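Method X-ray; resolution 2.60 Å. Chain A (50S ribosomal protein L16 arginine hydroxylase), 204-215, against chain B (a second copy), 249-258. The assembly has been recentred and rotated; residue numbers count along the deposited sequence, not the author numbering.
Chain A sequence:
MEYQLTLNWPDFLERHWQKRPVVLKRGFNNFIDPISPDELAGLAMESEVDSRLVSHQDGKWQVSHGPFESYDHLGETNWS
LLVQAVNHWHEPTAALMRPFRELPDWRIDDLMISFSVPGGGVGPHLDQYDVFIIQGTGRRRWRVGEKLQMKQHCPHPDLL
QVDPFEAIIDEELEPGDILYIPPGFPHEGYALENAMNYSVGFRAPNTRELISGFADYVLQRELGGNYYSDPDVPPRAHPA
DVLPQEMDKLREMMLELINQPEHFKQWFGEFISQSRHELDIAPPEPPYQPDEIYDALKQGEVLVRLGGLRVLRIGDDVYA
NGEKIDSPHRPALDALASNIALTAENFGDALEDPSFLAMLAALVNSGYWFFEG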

# COMPACT_ATOMS: atom_id res chain seq x y z
N ALA A 204 -10.46 15.75 4.48
CA ALA A 204 -10.55 15.12 3.17
C ALA A 204 -9.35 14.22 2.93
O ALA A 204 -8.22 14.56 3.29
CB ALA A 204 -10.65 16.17 2.08
N PRO A 205 -9.59 13.05 2.33
CA PRO A 205 -8.48 12.16 1.95
C PRO A 205 -7.80 12.67 0.69
O PRO A 205 -8.48 13.23 -0.17
CB PRO A 205 -9.19 10.84 1.67
CG PRO A 205 -10.56 11.23 1.23
CD PRO A 205 -10.90 12.45 2.05
N ASN A 206 -6.49 12.48 0.57
CA ASN A 206 -5.85 12.65 -0.72
C ASN A 206 -5.72 11.29 -1.39
O ASN A 206 -6.07 10.27 -0.79
CB ASN A 206 -4.50 13.39 -0.61
CG ASN A 206 -3.56 12.74 0.39
OD1 ASN A 206 -3.66 11.55 0.68
ND2 ASN A 206 -2.63 13.53 0.92
N THR A 207 -5.21 11.25 -2.62
CA THR A 207 -5.19 10.01 -3.38
C THR A 207 -4.28 8.96 -2.75
O THR A 207 -4.59 7.77 -2.73
CB THR A 207 -4.78 10.24 -4.84
OG1 THR A 207 -5.54 11.32 -5.39
CG2 THR A 207 -5.02 8.99 -5.67
N ARG A 208 -3.16 9.43 -2.21
CA ARG A 208 -2.17 8.58 -1.55
C ARG A 208 -2.77 7.78 -0.39
O ARG A 208 -2.50 6.59 -0.25
CB ARG A 208 -1.02 9.45 -1.04
CG ARG A 208 -0.07 8.77 -0.08
CD ARG A 208 0.79 9.81 0.60
NE ARG A 208 1.23 10.84 -0.34
CZ ARG A 208 1.37 12.12 -0.04
NH1 ARG A 208 1.12 12.56 1.18
NH2 ARG A 208 1.77 12.98 -0.98
N GLU A 209 -3.58 8.45 0.42
CA GLU A 209 -4.21 7.81 1.57
C GLU A 209 -5.25 6.78 1.14
O GLU A 209 -5.38 5.71 1.75
CB GLU A 209 -4.82 8.87 2.50
CG GLU A 209 -3.78 9.68 3.27
CD GLU A 209 -4.28 11.04 3.72
OE1 GLU A 209 -5.46 11.37 3.44
OE2 GLU A 209 -3.50 11.80 4.33
N LEU A 210 -5.98 7.09 0.07
CA LEU A 210 -6.93 6.17 -0.51
C LEU A 210 -6.23 4.91 -1.01
O LEU A 210 -6.65 3.79 -0.72
CB LEU A 210 -7.69 6.83 -1.67
CG LEU A 210 -8.62 8.00 -1.31
CD1 LEU A 210 -9.17 8.65 -2.57
CD2 LEU A 210 -9.75 7.53 -0.41
N ILE A 211 -5.14 5.10 -1.76
CA ILE A 211 -4.42 3.98 -2.35
C ILE A 211 -3.73 3.11 -1.30
O ILE A 211 -3.74 1.88 -1.39
CB ILE A 211 -3.45 4.44 -3.47
CG1 ILE A 211 -3.20 3.32 -4.48
CG2 ILE A 211 -2.13 4.96 -2.91
CD1 ILE A 211 -4.46 2.83 -5.17
N SER A 212 -3.15 3.74 -0.27
CA SER A 212 -2.51 3.00 0.81
C SER A 212 -3.53 2.21 1.61
O SER A 212 -3.36 1.00 1.84
CB SER A 212 -1.73 3.94 1.73
OG SER A 212 -0.54 4.39 1.10
N GLY A 213 -4.59 2.89 2.05
CA GLY A 213 -5.65 2.24 2.80
C GLY A 213 -6.23 1.06 2.05
O GLY A 213 -6.31 -0.06 2.58
N PHE A 214 -6.63 1.29 0.81
CA PHE A 214 -7.22 0.24 -0.01
C PHE A 214 -6.25 -0.92 -0.24
O PHE A 214 -6.66 -2.07 -0.25
CB PHE A 214 -7.74 0.76 -1.34
CG PHE A 214 -8.48 -0.27 -2.15
CD1 PHE A 214 -9.71 -0.75 -1.73
CD2 PHE A 214 -7.95 -0.76 -3.34
CE1 PHE A 214 -10.39 -1.70 -2.47
CE2 PHE A 214 -8.62 -1.70 -4.08
CZ PHE A 214 -9.85 -2.18 -3.65
N ALA A 215 -4.96 -0.60 -0.41
CA ALA A 215 -3.95 -1.64 -0.57
C ALA A 215 -3.88 -2.54 0.66
O ALA A 215 -3.87 -3.77 0.56
CB ALA A 215 -2.59 -1.03 -0.86
N LYS B 249 -16.18 9.97 -7.25
CA LYS B 249 -15.10 10.95 -7.33
C LYS B 249 -13.86 10.39 -6.64
O LYS B 249 -12.75 10.39 -7.22
CB LYS B 249 -15.53 12.28 -6.69
CG LYS B 249 -14.75 13.49 -7.18
CD LYS B 249 -15.64 14.72 -7.28
CE LYS B 249 -15.63 15.54 -6.01
NZ LYS B 249 -14.33 16.24 -5.80
N LEU B 250 -14.06 9.90 -5.43
CA LEU B 250 -12.99 9.32 -4.62
C LEU B 250 -12.21 8.22 -5.35
O LEU B 250 -10.98 8.25 -5.39
CB LEU B 250 -13.55 8.78 -3.30
CG LEU B 250 -13.99 9.83 -2.28
CD1 LEU B 250 -15.00 9.25 -1.30
CD2 LEU B 250 -12.78 10.38 -1.53
N ARG B 251 -12.93 7.26 -5.93
CA ARG B 251 -12.29 6.19 -6.69
C ARG B 251 -11.63 6.72 -7.97
O ARG B 251 -10.55 6.26 -8.37
CB ARG B 251 -13.30 5.08 -7.01
CG ARG B 251 -13.22 4.55 -8.43
CD ARG B 251 -13.91 3.20 -8.54
NE ARG B 251 -15.12 3.13 -7.72
CZ ARG B 251 -16.33 3.48 -8.14
NH1 ARG B 251 -16.50 3.94 -9.38
NH2 ARG B 251 -17.37 3.37 -7.33
N GLU B 252 -12.29 7.70 -8.58
CA GLU B 252 -11.80 8.30 -9.81
C GLU B 252 -10.44 8.92 -9.57
O GLU B 252 -9.59 8.95 -10.47
CB GLU B 252 -12.80 9.34 -10.33
CG GLU B 252 -12.72 9.56 -11.83
CD GLU B 252 -12.91 8.28 -12.63
OE1 GLU B 252 -13.72 7.43 -12.22
OE2 GLU B 252 -12.23 8.14 -13.67
N MSE B 253 -10.23 9.42 -8.36
CA MSE B 253 -8.90 9.89 -7.97
C MSE B 253 -7.84 8.79 -8.10
O MSE B 253 -6.80 8.99 -8.73
CB MSE B 253 -8.91 10.47 -6.56
CG MSE B 253 -9.52 11.87 -6.49
SE MSE B 253 -10.18 12.37 -4.72
CE MSE B 253 -8.51 12.38 -3.73
N MSE B 254 -8.11 7.62 -7.51
CA MSE B 254 -7.17 6.51 -7.57
C MSE B 254 -6.91 6.04 -9.00
O MSE B 254 -5.76 5.84 -9.40
CB MSE B 254 -7.65 5.33 -6.72
CG MSE B 254 -7.11 5.31 -5.31
SE MSE B 254 -8.07 4.00 -4.23
CE MSE B 254 -9.87 4.49 -4.78
N LEU B 255 -7.99 5.85 -9.76
CA LEU B 255 -7.85 5.44 -11.16
C LEU B 255 -6.99 6.44 -11.94
O LEU B 255 -6.05 6.05 -12.66
CB LEU B 255 -9.23 5.30 -11.82
CG LEU B 255 -10.24 4.38 -11.13
CD1 LEU B 255 -11.51 4.30 -11.96
CD2 LEU B 255 -9.65 3.00 -10.91
N GLU B 256 -7.31 7.72 -11.77
CA GLU B 256 -6.58 8.80 -12.42
C GLU B 256 -5.09 8.75 -12.07
O GLU B 256 -4.24 8.88 -12.95
CB GLU B 256 -7.18 10.15 -12.04
CG GLU B 256 -6.74 11.33 -12.89
CD GLU B 256 -5.42 11.94 -12.43
OE1 GLU B 256 -5.02 11.69 -11.27
OE2 GLU B 256 -4.80 12.67 -13.22
N LEU B 257 -4.78 8.57 -10.79
CA LEU B 257 -3.39 8.49 -10.37
C LEU B 257 -2.69 7.32 -11.04
O LEU B 257 -1.60 7.46 -11.59
CB LEU B 257 -3.26 8.35 -8.85
CG LEU B 257 -1.86 7.97 -8.35
CD1 LEU B 257 -0.83 9.00 -8.76
CD2 LEU B 257 -1.83 7.75 -6.84
N ILE B 258 -3.34 6.16 -11.00
CA ILE B 258 -2.81 4.96 -11.64
C ILE B 258 -2.51 5.21 -13.12
O ILE B 258 -1.51 4.72 -13.66
CB ILE B 258 -3.77 3.77 -11.48
CG1 ILE B 258 -3.65 3.20 -10.06
CG2 ILE B 258 -3.50 2.70 -12.52
CD1 ILE B 258 -4.76 2.27 -9.69
O HOH W 1 -5.09 11.55 -8.37

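The two helices cross at a right angle, their axes 9.2 Å apart at closest approach, and no direct hydrogen bond joins them; the contact is made by apolar packing centred on a selenomethionine, Met B254, which enters the opposing helix as a knob. Its side chain sits among Thr A207, Leu A210, Ile A211 and Phe A214, residues spaced along one side of the chain A helix. The long, unbranched side chain reaches this hollow although its CA-to-CB bond points sideways. SE of Met B254 lies 3.8 Å from CB of Leu A210 and 4.4 Å from CB of Phe A214, while CG of Met B254 rests 3.6 Å from CD1 of Ile A211. Met B254 is buried and has the largest covered area of any residue in the two stretches, about 91 of the 504 Å² buried in all.

The helices come closest in register at Thr A207, whose CA is 5.8 Å from CA of Met B254, an approach that suits a short, branched residue. CG2 of Thr A207 lies 3.8 Å from CA of Met B254, 3.6 Å from CD2 of Leu B257 and 3.5 Å from the backbone O of Met B253. A water donates to OG1 of Thr A207 at 3.0 Å, and the same water lies 3.1 Å from O of Met B253 and 2.9 Å from OE1 of Glu B256, placing a solvent link at the margin of the apolar contact.

The second selenomethionine, Met B253, whose CA-to-CB bond points toward the chain A stretch, lays its terminal methyl over the start of the helix there. CE of Met B253 is 3.7 Å from O of Pro A205, 3.6 Å from OG1 of Thr A207 and 4.0 Å from CD1 of Leu A210. Leu A210 thus packs against both selenomethionines, and its CD1 also approaches Leu B250, 3.4 Å from the backbone O and 4.1 Å from CD2. The same CD2 of Leu B250 touches CG of Pro A205 at 3.6 Å, extending the apolar surface into the loop before the helix.

The CA-to-CB bond of Asn A206 points away from the chain B helix, and its side chain caps its own helix. OD1 of Asn A206 accepts from N of Glu A209 at 3.1 Å, and N of Asn A206 donates to OE1 of Glu A209 at 3.2 Å. This reciprocal pair ties down the helix start against which Met B253 packs. Arg A208, Glu A209 and Ser A212 do not touch the chain B stretch, leaving the interface to their largely apolar neighbours.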